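Local coordinates for protein putative phosphosugar isomerase (Silicibacter pomeroyi DSS-3, PDB 3FJ1) that is of unknown function but, carrying two SIS domains, probably binds phosphosugars or related carbohydrate derivatives and may act as an isomerase or aminotransferase, at residues A47-G52 with V108-N113; A64-L67 with P72-S75; L166-D169 with G175-A178; G259-D264 with A268-I273. All blocks are in the same frame, centred on the assembly; numbering follows the deposited sequence. Where two conformers were deposited one is given.

Contact 1: residues A47-G52 with V108-N113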
loop_
_atom_site.group_PDB
_atom_site.type_symbol
_atom_site.label_atom_id
_atom_site.label_comp_id
_atom_site.label_asym_id
_atom_site.label_seq_id
_atom_site.Cartn_x
_atom_site.Cartn_y
_atom_site.Cartn_z
ATOM N N ALA A 47 -2.549 -0.267 15.337
ATOM C CA ALA A 47 -1.500 0.188 14.432
ATOM C C ALA A 47 -0.681 -1.029 14.052
ATOM O O ALA A 47 -0.487 -1.907 14.883
ATOM C CB ALA A 47 -0.604 1.237 15.073
ATOM N N THR A 48 -0.273 -1.141 12.795
ATOM C CA THR A 48 0.572 -2.254 12.378
ATOM C C THR A 48 1.949 -1.715 11.963
ATOM O O THR A 48 2.077 -0.583 11.483
ATOM C CB THR A 48 -0.013 -3.122 11.244
ATOM O OG1 THR A 48 -0.205 -2.308 10.079
ATOM C CG2 THR A 48 -1.364 -3.812 11.677
ATOM N N VAL A 49 2.961 -2.549 12.180
ATOM C CA VAL A 49 4.354 -2.247 11.877
ATOM C C VAL A 49 4.967 -3.490 11.197
ATOM O O VAL A 49 5.065 -4.567 11.800
ATOM C CB VAL A 49 5.196 -1.898 13.131
ATOM C CG1 VAL A 49 6.638 -1.515 12.747
ATOM C CG2 VAL A 49 4.513 -0.773 13.922
ATOM N N ALA A 50 5.397 -3.330 9.953
ATOM C CA ALA A 50 5.912 -4.444 9.187
ATOM C C ALA A 50 6.512 -3.971 7.847
ATOM O O ALA A 50 6.261 -2.841 7.384
ATOM C CB ALA A 50 4.770 -5.478 8.905
ATOM N N ARG A 51 7.258 -4.870 7.215
ATOM C CA ARG A 51 7.790 -4.643 5.865
ATOM C C ARG A 51 7.748 -5.946 5.077
ATOM O O ARG A 51 7.604 -7.013 5.654
ATOM C CB ARG A 51 9.230 -4.137 5.924
ATOM C CG ARG A 51 10.128 -5.012 6.736
ATOM C CD ARG A 51 11.461 -4.373 6.950
ATOM N NE ARG A 51 12.313 -4.473 5.780
ATOM C CZ ARG A 51 13.020 -5.558 5.464
ATOM N NH1 ARG A 51 12.993 -6.640 6.240
ATOM N NH2 ARG A 51 13.803 -5.566 4.381
ATOM N N GLY A 52 7.868 -5.837 3.757
ATOM C CA GLY A 52 7.874 -7.021 2.900
ATOM C C GLY A 52 6.634 -7.881 3.014
ATOM O O GLY A 52 5.514 -7.384 3.107
ATOM N N VAL A 108 11.920 -2.436 14.662
ATOM C CA VAL A 108 12.218 -2.353 16.088
ATOM C C VAL A 108 12.002 -0.919 16.583
ATOM O O VAL A 108 11.375 -0.704 17.636
ATOM C CB VAL A 108 13.665 -2.863 16.379
ATOM C CG1 VAL A 108 14.070 -2.600 17.824
ATOM C CG2 VAL A 108 13.774 -4.369 16.085
ATOM N N ALA A 109 12.468 0.071 15.809
ATOM C CA ALA A 109 12.344 1.480 16.188
ATOM C C ALA A 109 10.895 1.949 16.258
ATOM O O ALA A 109 10.528 2.662 17.177
ATOM C CB ALA A 109 13.136 2.384 15.261
HETATM N N MSE A 110 10.099 1.569 15.266
HETATM C CA MSE A 110 8.717 1.970 15.208
HETATM C C MSE A 110 7.945 1.308 16.356
HETATM O O MSE A 110 7.127 1.968 17.038
HETATM C CB MSE A 110 8.147 1.630 13.838
HETATM C CG MSE A 110 6.756 2.127 13.585
HETATM SE SE MSE A 110 6.544 4.084 13.434
HETATM C CE MSE A 110 6.043 4.208 15.273
ATOM N N THR A 111 8.223 0.036 16.587
ATOM C CA THR A 111 7.576 -0.696 17.671
ATOM C C THR A 111 7.978 -0.135 19.042
ATOM O O THR A 111 7.122 0.043 19.900
ATOM C CB THR A 111 7.822 -2.207 17.582
ATOM O OG1 THR A 111 7.479 -2.669 16.269
ATOM C CG2 THR A 111 7.004 -2.941 18.650
ATOM N N ARG A 112 9.247 0.230 19.191
ATOM C CA ARG A 112 9.736 0.835 20.426
ATOM C C ARG A 112 9.045 2.180 20.686
ATOM O O ARG A 112 8.572 2.452 21.798
ATOM C CB ARG A 112 11.267 1.026 20.380
ATOM C CG ARG A 112 11.838 1.688 21.635
ATOM C CD ARG A 112 13.373 1.755 21.638
ATOM N NE ARG A 112 13.900 2.639 20.590
ATOM C CZ ARG A 112 14.620 2.254 19.530
ATOM N NH1 ARG A 112 14.954 0.975 19.339
ATOM N NH2 ARG A 112 15.020 3.171 18.635
ATOM N N ASN A 113 8.982 3.012 19.654
ATOM C CA ASN A 113 8.356 4.333 19.748
ATOM C C ASN A 113 6.871 4.233 20.038
ATOM O O ASN A 113 6.306 5.048 20.795
ATOM C CB ASN A 113 8.595 5.170 18.467
ATOM C CG ASN A 113 9.973 5.869 18.464
ATOM O OD1 ASN A 113 10.887 5.487 19.229
ATOM N ND2 ASN A 113 10.137 6.872 17.589
#
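V49 projects from its strand onto residues M110 and T111 of helix 105-116, and its two methyls do nearly all the touching. At the branch point, V49 CB lies 4.0 Å from the hydroxyl oxygen OG1 of T111. One step further out, CG1, placed anti to the backbone N (chi1 -177°), enters the angle between the two helix residues: it is 3.7 Å from M110 CB and 3.8 Å from T111 OG1. The other methyl, V49 CG2, also meets M110, at CG (3.7 Å), so both methyls rest on the start of that side chain. This is the strand-to-helix packing of a parallel alpha/beta sheet, here the five-stranded parallel sheet of the first SIS domain, with strand 45-49 between strands 73-75 and 93-99. The inner half of the selenomethionine at 110, CB and CG, lies against the valine, while bends at chi2 and chi3 lead its selenium end away from the strand; the side chain also packs on L76 and A81. T111 offers V49 only a van der Waals neighbour, because its OG1 is hydrogen-bonded to the carbonyl oxygen of I107, one turn earlier in the same helix. A hydroxyl satisfied in this way can face an apolar side chain in the buried interior. V49 also packs on C95 of the neighbouring strand 93-99, and T111 reaches A97 there.

Contact 2: residues A64-L67 with P72-S75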
loop_
_atom_site.group_PDB
_atom_site.type_symbol
_atom_site.label_atom_id
_atom_site.label_comp_id
_atom_site.label_asym_id
_atom_site.label_seq_id
_atom_site.Cartn_x
_atom_site.Cartn_y
_atom_site.Cartn_z
ATOM N N ALA A 64 -9.297 -8.389 8.858
ATOM C CA ALA A 64 -9.824 -9.275 9.894
ATOM C C ALA A 64 -10.225 -8.479 11.134
ATOM O O ALA A 64 -11.279 -8.686 11.685
ATOM C CB ALA A 64 -8.777 -10.377 10.270
ATOM N N ALA A 65 -9.386 -7.551 11.586
ATOM C CA ALA A 65 -9.734 -6.767 12.798
ATOM C C ALA A 65 -10.945 -5.839 12.594
ATOM O O ALA A 65 -11.791 -5.642 13.477
ATOM C CB ALA A 65 -8.569 -5.966 13.249
ATOM N N GLU A 66 -10.969 -5.214 11.427
ATOM C CA GLU A 66 -12.053 -4.321 11.057
ATOM C C GLU A 66 -13.353 -5.099 10.917
ATOM O O GLU A 66 -14.353 -4.686 11.470
ATOM C CB GLU A 66 -11.683 -3.536 9.794
ATOM C CG GLU A 66 -10.655 -2.441 10.133
ATOM C CD GLU A 66 -10.064 -1.680 8.937
ATOM O OE1 GLU A 66 -10.451 -1.934 7.768
ATOM O OE2 GLU A 66 -9.184 -0.828 9.195
ATOM N N LEU A 67 -13.325 -6.249 10.239
ATOM C CA LEU A 67 -14.552 -7.070 10.058
ATOM C C LEU A 67 -15.045 -7.771 11.338
ATOM O O LEU A 67 -16.255 -7.874 11.572
ATOM C CB LEU A 67 -14.362 -8.091 8.930
ATOM C CG LEU A 67 -14.057 -7.515 7.532
ATOM C CD1 LEU A 67 -13.866 -8.608 6.481
ATOM C CD2 LEU A 67 -15.110 -6.523 7.077
ATOM N N PRO A 72 -10.505 0.348 13.709
ATOM C CA PRO A 72 -9.746 0.884 12.581
ATOM C C PRO A 72 -8.252 0.533 12.766
ATOM O O PRO A 72 -7.734 0.507 13.899
ATOM C CB PRO A 72 -10.025 2.380 12.663
ATOM C CG PRO A 72 -10.330 2.624 14.088
ATOM C CD PRO A 72 -10.980 1.402 14.616
ATOM N N VAL A 73 -7.577 0.257 11.662
ATOM C CA VAL A 73 -6.183 -0.206 11.670
ATOM C C VAL A 73 -5.322 0.715 10.808
ATOM O O VAL A 73 -5.541 0.856 9.592
ATOM C CB VAL A 73 -6.086 -1.636 11.131
ATOM C CG1 VAL A 73 -4.650 -2.190 11.251
ATOM C CG2 VAL A 73 -7.094 -2.566 11.873
ATOM N N ALA A 74 -4.376 1.364 11.447
ATOM C CA ALA A 74 -3.459 2.244 10.766
ATOM C C ALA A 74 -2.125 1.556 10.519
ATOM O O ALA A 74 -1.492 1.086 11.472
ATOM C CB ALA A 74 -3.214 3.503 11.613
ATOM N N SER A 75 -1.676 1.521 9.263
ATOM C CA SER A 75 -0.332 1.021 8.940
ATOM C C SER A 75 0.692 2.153 9.097
ATOM O O SER A 75 0.637 3.169 8.384
ATOM C CB SER A 75 -0.282 0.488 7.500
ATOM O OG SER A 75 1.032 0.218 7.079
HETATM O O HOH W 1 -7.347 0.288 7.682
#
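Within the beta-alpha-beta unit formed by strand 45-49, helix 53-69 and strand 73-75, E66 and A65 of the helix meet V73 at the start of the next parallel strand. The polar half of the contact belongs to the glutamate. Its chain is extended beyond CG (chi2 173°), which carries the carboxylate across to the strand, and there OE2 accepts the backbone N-H of V73 at 3.1 Å from N. The bond is bent, with an angle of 141° at the hydrogen, and uses the anti lone pair, the one turned away from OE1. A water gives the same oxygen a second partner, lying 2.6 Å from E66 OE2 and 2.7 Å from V73 O. The carboxylate is thus tied to both the N-H and, through solvent, the C=O of one strand residue, although it is buried. The apolar half lies beside it: V73 CG2 is 4.0 Å from A65 CB and at a like distance from the glutamate's CG, so the valine fills the angle between two successive helix residues. A65 also packs on L167 of helix 153-171, and V73 on V46 and T48 of the neighbouring strand. Across the dimer interface, P72 packs on F45 and A74 on V73 of the second subunit. A helix laid over its own sheet and closed by a short turn into the next parallel strand is the beta-alpha-beta crossover of the SIS fold.

Contact 3: residues L166-D169 with G175-A178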
loop_
_atom_site.group_PDB
_atom_site.type_symbol
_atom_site.label_atom_id
_atom_site.label_comp_id
_atom_site.label_asym_id
_atom_site.label_seq_id
_atom_site.Cartn_x
_atom_site.Cartn_y
_atom_site.Cartn_z
ATOM N N LEU A 166 -5.407 -14.660 17.679
ATOM C CA LEU A 166 -5.487 -13.585 18.665
ATOM C C LEU A 166 -6.804 -12.866 18.512
ATOM O O LEU A 166 -7.530 -12.672 19.482
ATOM C CB LEU A 166 -4.309 -12.617 18.492
ATOM C CG LEU A 166 -4.169 -11.430 19.448
ATOM C CD1 LEU A 166 -4.014 -11.906 20.911
ATOM C CD2 LEU A 166 -2.972 -10.532 18.987
ATOM N N LEU A 167 -7.141 -12.506 17.273
ATOM C CA LEU A 167 -8.385 -11.816 16.993
ATOM C C LEU A 167 -9.614 -12.659 17.352
ATOM O O LEU A 167 -10.614 -12.132 17.833
ATOM C CB LEU A 167 -8.445 -11.406 15.522
ATOM C CG LEU A 167 -7.453 -10.332 15.083
ATOM C CD1 LEU A 167 -7.515 -10.113 13.566
ATOM C CD2 LEU A 167 -7.701 -9.070 15.850
ATOM N N ALA A 168 -9.528 -13.964 17.121
ATOM C CA ALA A 168 -10.622 -14.856 17.391
ATOM C C ALA A 168 -10.828 -15.000 18.917
ATOM O O ALA A 168 -11.966 -15.006 19.378
ATOM C CB ALA A 168 -10.373 -16.198 16.742
ATOM N N ASP A 169 -9.743 -15.080 19.681
ATOM C CA ASP A 169 -9.858 -15.180 21.151
ATOM C C ASP A 169 -10.364 -13.833 21.702
ATOM O O ASP A 169 -11.182 -13.776 22.619
ATOM C CB ASP A 169 -8.515 -15.532 21.827
ATOM C CG ASP A 169 -8.170 -17.036 21.798
ATOM O OD1 ASP A 169 -9.048 -17.891 21.465
ATOM O OD2 ASP A 169 -6.980 -17.368 22.109
ATOM N N GLY A 175 -16.902 -19.578 15.642
ATOM C CA GLY A 175 -16.868 -20.040 14.241
ATOM C C GLY A 175 -15.460 -19.919 13.678
ATOM O O GLY A 175 -14.921 -20.848 13.030
ATOM N N LEU A 176 -14.840 -18.769 13.930
ATOM C CA LEU A 176 -13.459 -18.579 13.503
ATOM C C LEU A 176 -12.480 -19.533 14.222
ATOM O O LEU A 176 -11.578 -20.072 13.574
ATOM C CB LEU A 176 -13.028 -17.122 13.690
ATOM C CG LEU A 176 -11.603 -16.791 13.230
ATOM C CD1 LEU A 176 -11.294 -17.314 11.793
ATOM C CD2 LEU A 176 -11.387 -15.294 13.360
ATOM N N ARG A 177 -12.636 -19.719 15.543
ATOM C CA ARG A 177 -11.784 -20.648 16.305
ATOM C C ARG A 177 -11.908 -22.059 15.744
ATOM O O ARG A 177 -10.920 -22.778 15.652
ATOM C CB ARG A 177 -12.132 -20.672 17.796
ATOM C CG ARG A 177 -11.662 -19.519 18.669
ATOM C CD ARG A 177 -12.549 -19.509 19.964
ATOM N NE ARG A 177 -12.009 -18.685 21.022
ATOM C CZ ARG A 177 -12.712 -18.188 22.030
ATOM N NH1 ARG A 177 -14.038 -18.347 22.124
ATOM N NH2 ARG A 177 -12.083 -17.476 22.944
ATOM N N ALA A 178 -13.112 -22.444 15.333
ATOM C CA ALA A 178 -13.338 -23.800 14.781
ATOM C C ALA A 178 -12.643 -23.962 13.465
ATOM O O ALA A 178 -12.023 -25.007 13.222
ATOM C CB ALA A 178 -14.843 -24.085 14.621
#
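A168 and D169, near the end of helix 153-171, face L176 and R177 of the short helix 174-181 through one apolar and one ionic contact. The apolar contact is made by the alanine methyl and the leucine branch. A168 CB meets L176 CD2 at 3.6 Å and L176 CG at 3.8 Å, while the leucine's CG stands anti to its backbone N (chi1 -178°), a position that carries the branch across to the first helix. L176 also packs on L68 of helix 53-69, and the aliphatic part of R177 adds to the cluster, with CG 4.1 Å from A168 CB.

The ionic contact lies on the more exposed side. R177 runs extended from CG to NE and meets the aspartate with the edge of its guanidinium. D169 OD1 receives NE at 3.1 Å in a nearly straight bond, 165° at the hydrogen, which lies in the guanidinium plane and meets the oxygen nearly along its C-O bond. The same OD1 takes a weak second bond from NH2, at 3.4 Å. One carboxylate oxygen is therefore shared by two donors, and the two flat groups are turned 58° from each other instead of lying in one plane, as a two-oxygen, two-nitrogen pair would. A168 O sits 3.9 Å above one guanidinium face, displaced toward the rim. NH1 forms a salt bridge with D174, so two acidic side chains hold the head, which probably limits its rotation.

Such a combination, a small residue under a leucine with a salt bridge along its margin, is ordinary packing of two consecutive helices across the short link between helices 153-171 and 174-181.

Contact 4: residues G259-D264 with A268-I273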
loop_
_atom_site.group_PDB
_atom_site.type_symbol
_atom_site.label_atom_id
_atom_site.label_comp_id
_atom_site.label_asym_id
_atom_site.label_seq_id
_atom_site.Cartn_x
_atom_site.Cartn_y
_atom_site.Cartn_z
ATOM N N GLY A 259 -7.784 -14.646 -10.116
ATOM C CA GLY A 259 -8.652 -14.025 -9.131
ATOM C C GLY A 259 -8.752 -14.825 -7.840
ATOM O O GLY A 259 -9.269 -15.944 -7.837
ATOM N N PHE A 260 -8.240 -14.234 -6.759
ATOM C CA PHE A 260 -8.321 -14.786 -5.410
ATOM C C PHE A 260 -9.685 -14.461 -4.819
ATOM O O PHE A 260 -9.948 -13.319 -4.431
ATOM C CB PHE A 260 -7.185 -14.266 -4.527
ATOM C CG PHE A 260 -5.845 -14.885 -4.864
ATOM C CD1 PHE A 260 -5.507 -16.101 -4.344
ATOM C CD2 PHE A 260 -4.943 -14.253 -5.709
ATOM C CE1 PHE A 260 -4.276 -16.676 -4.637
ATOM C CE2 PHE A 260 -3.718 -14.803 -5.998
ATOM C CZ PHE A 260 -3.376 -15.996 -5.476
ATOM N N ALA A 261 -10.550 -15.477 -4.797
ATOM C CA ALA A 261 -11.899 -15.369 -4.206
ATOM C C ALA A 261 -12.059 -16.261 -2.968
ATOM O O ALA A 261 -11.887 -17.477 -3.051
ATOM C CB ALA A 261 -12.971 -15.738 -5.253
ATOM N N ALA A 262 -12.344 -15.648 -1.818
ATOM C CA ALA A 262 -12.669 -16.353 -0.601
ATOM C C ALA A 262 -14.186 -16.523 -0.572
ATOM O O ALA A 262 -14.903 -15.835 -1.303
ATOM C CB ALA A 262 -12.200 -15.536 0.640
ATOM N N GLY A 263 -14.672 -17.443 0.261
ATOM C CA GLY A 263 -16.119 -17.641 0.461
ATOM C C GLY A 263 -16.645 -16.609 1.439
ATOM O O GLY A 263 -17.025 -16.930 2.573
ATOM N N ASP A 264 -16.691 -15.364 0.981
ATOM C CA ASP A 264 -17.129 -14.240 1.775
ATOM C C ASP A 264 -17.974 -13.324 0.893
ATOM O O ASP A 264 -18.347 -13.703 -0.222
ATOM C CB ASP A 264 -15.905 -13.543 2.415
ATOM C CG ASP A 264 -15.031 -12.786 1.404
ATOM O OD1 ASP A 264 -15.342 -12.853 0.200
ATOM O OD2 ASP A 264 -14.044 -12.114 1.869
ATOM N N ALA A 268 -18.819 -12.887 -4.863
ATOM C CA ALA A 268 -19.597 -12.529 -6.057
ATOM C C ALA A 268 -18.996 -11.368 -6.883
ATOM O O ALA A 268 -18.850 -11.501 -8.098
ATOM C CB ALA A 268 -21.088 -12.263 -5.693
ATOM N N PRO A 269 -18.701 -10.222 -6.259
ATOM C CA PRO A 269 -18.065 -9.169 -7.070
ATOM C C PRO A 269 -16.726 -9.551 -7.728
ATOM O O PRO A 269 -16.428 -9.040 -8.803
ATOM C CB PRO A 269 -17.879 -8.006 -6.082
ATOM C CG PRO A 269 -18.060 -8.569 -4.751
ATOM C CD PRO A 269 -18.988 -9.745 -4.894
ATOM N N LEU A 270 -15.910 -10.374 -7.070
ATOM C CA LEU A 270 -14.657 -10.830 -7.647
ATOM C C LEU A 270 -14.957 -11.658 -8.900
ATOM O O LEU A 270 -14.405 -11.427 -9.969
ATOM C CB LEU A 270 -13.882 -11.641 -6.612
ATOM C CG LEU A 270 -12.471 -12.207 -6.917
ATOM C CD1 LEU A 270 -12.425 -13.248 -8.070
ATOM C CD2 LEU A 270 -11.516 -11.054 -7.156
ATOM N N ALA A 271 -15.854 -12.620 -8.745
ATOM C CA ALA A 271 -16.295 -13.472 -9.850
ATOM C C ALA A 271 -16.842 -12.637 -11.029
ATOM O O ALA A 271 -16.552 -12.937 -12.179
ATOM C CB ALA A 271 -17.336 -14.439 -9.353
ATOM N N GLU A 272 -17.651 -11.617 -10.730
ATOM C CA GLU A 272 -18.216 -10.731 -11.728
ATOM C C GLU A 272 -17.145 -10.043 -12.606
ATOM O O GLU A 272 -17.236 -10.024 -13.845
ATOM C CB GLU A 272 -19.111 -9.691 -11.033
ATOM N N ILE A 273 -16.147 -9.471 -11.964
ATOM C CA ILE A 273 -15.045 -8.816 -12.692
ATOM C C ILE A 273 -14.203 -9.856 -13.443
ATOM O O ILE A 273 -13.776 -9.597 -14.558
ATOM C CB ILE A 273 -14.159 -7.980 -11.755
ATOM C CG1 ILE A 273 -14.958 -6.790 -11.225
ATOM C CG2 ILE A 273 -12.849 -7.541 -12.484
ATOM C CD1 ILE A 273 -15.266 -5.721 -12.255
HETATM O O HOH W 2 -20.322 -13.137 -2.405
#
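A268 N, in the first turn of helix 267-279, donates to a water at 2.9 Å, and that water in turn donates to D264 O at 3.0 Å. Solvent thus joins the end of the loop to the helix that follows it. Just before, G263 sits at the centre of an inverse gamma turn, and D264 OD1 caps the backbone N of A266; OD2 is hydrogen-bonded to Y84 of the second subunit. Deeper in, the contact is apolar and rests on L270. With chi1 at -177°, its CB-CG bond points opposite the backbone N and swings the branch toward the loop. CD1 then lies 3.8 Å from A261 CB and 4.0 Å from G259 CA; with no side chain on the glycine, the methyl can settle directly over its backbone. L270 CG comes within 3.7 Å of F260 O, a carbonyl already hydrogen-bonded to the hydroxyl of S216. The A261 N-H and carbonyl are likewise taken up, by T287 and R301. With these three groups bonded elsewhere in the chain, this part of the loop can present an apolar surface to the leucine, and between residues 259-264 and 268-273 the polar link is the water bridge at the helix start.

Overall arrangement
Contacts 1 and 2 share one sheet: strands 45-49 and 73-75 run side by side, joined by a probable hydrogen bond between T48 N and A74 O at 2.9 Å, with helix 105-116 against one face of the sheet and helix 53-69 against the other. Contact 3 packs on contact 2, A64 CB meeting L167 CD1 at 3.5 Å. Contact 4 belongs to the other SIS domain and its own parallel sheet; its centre is about 32 Å from that of contact 1, on the opposite side of the chain's centre, though its nearest atoms come within about 6 Å of contact 2. The second subunit reaches contacts 1, 2 and 4; at contact 1, R51 forms a salt bridge with E242 of that chain.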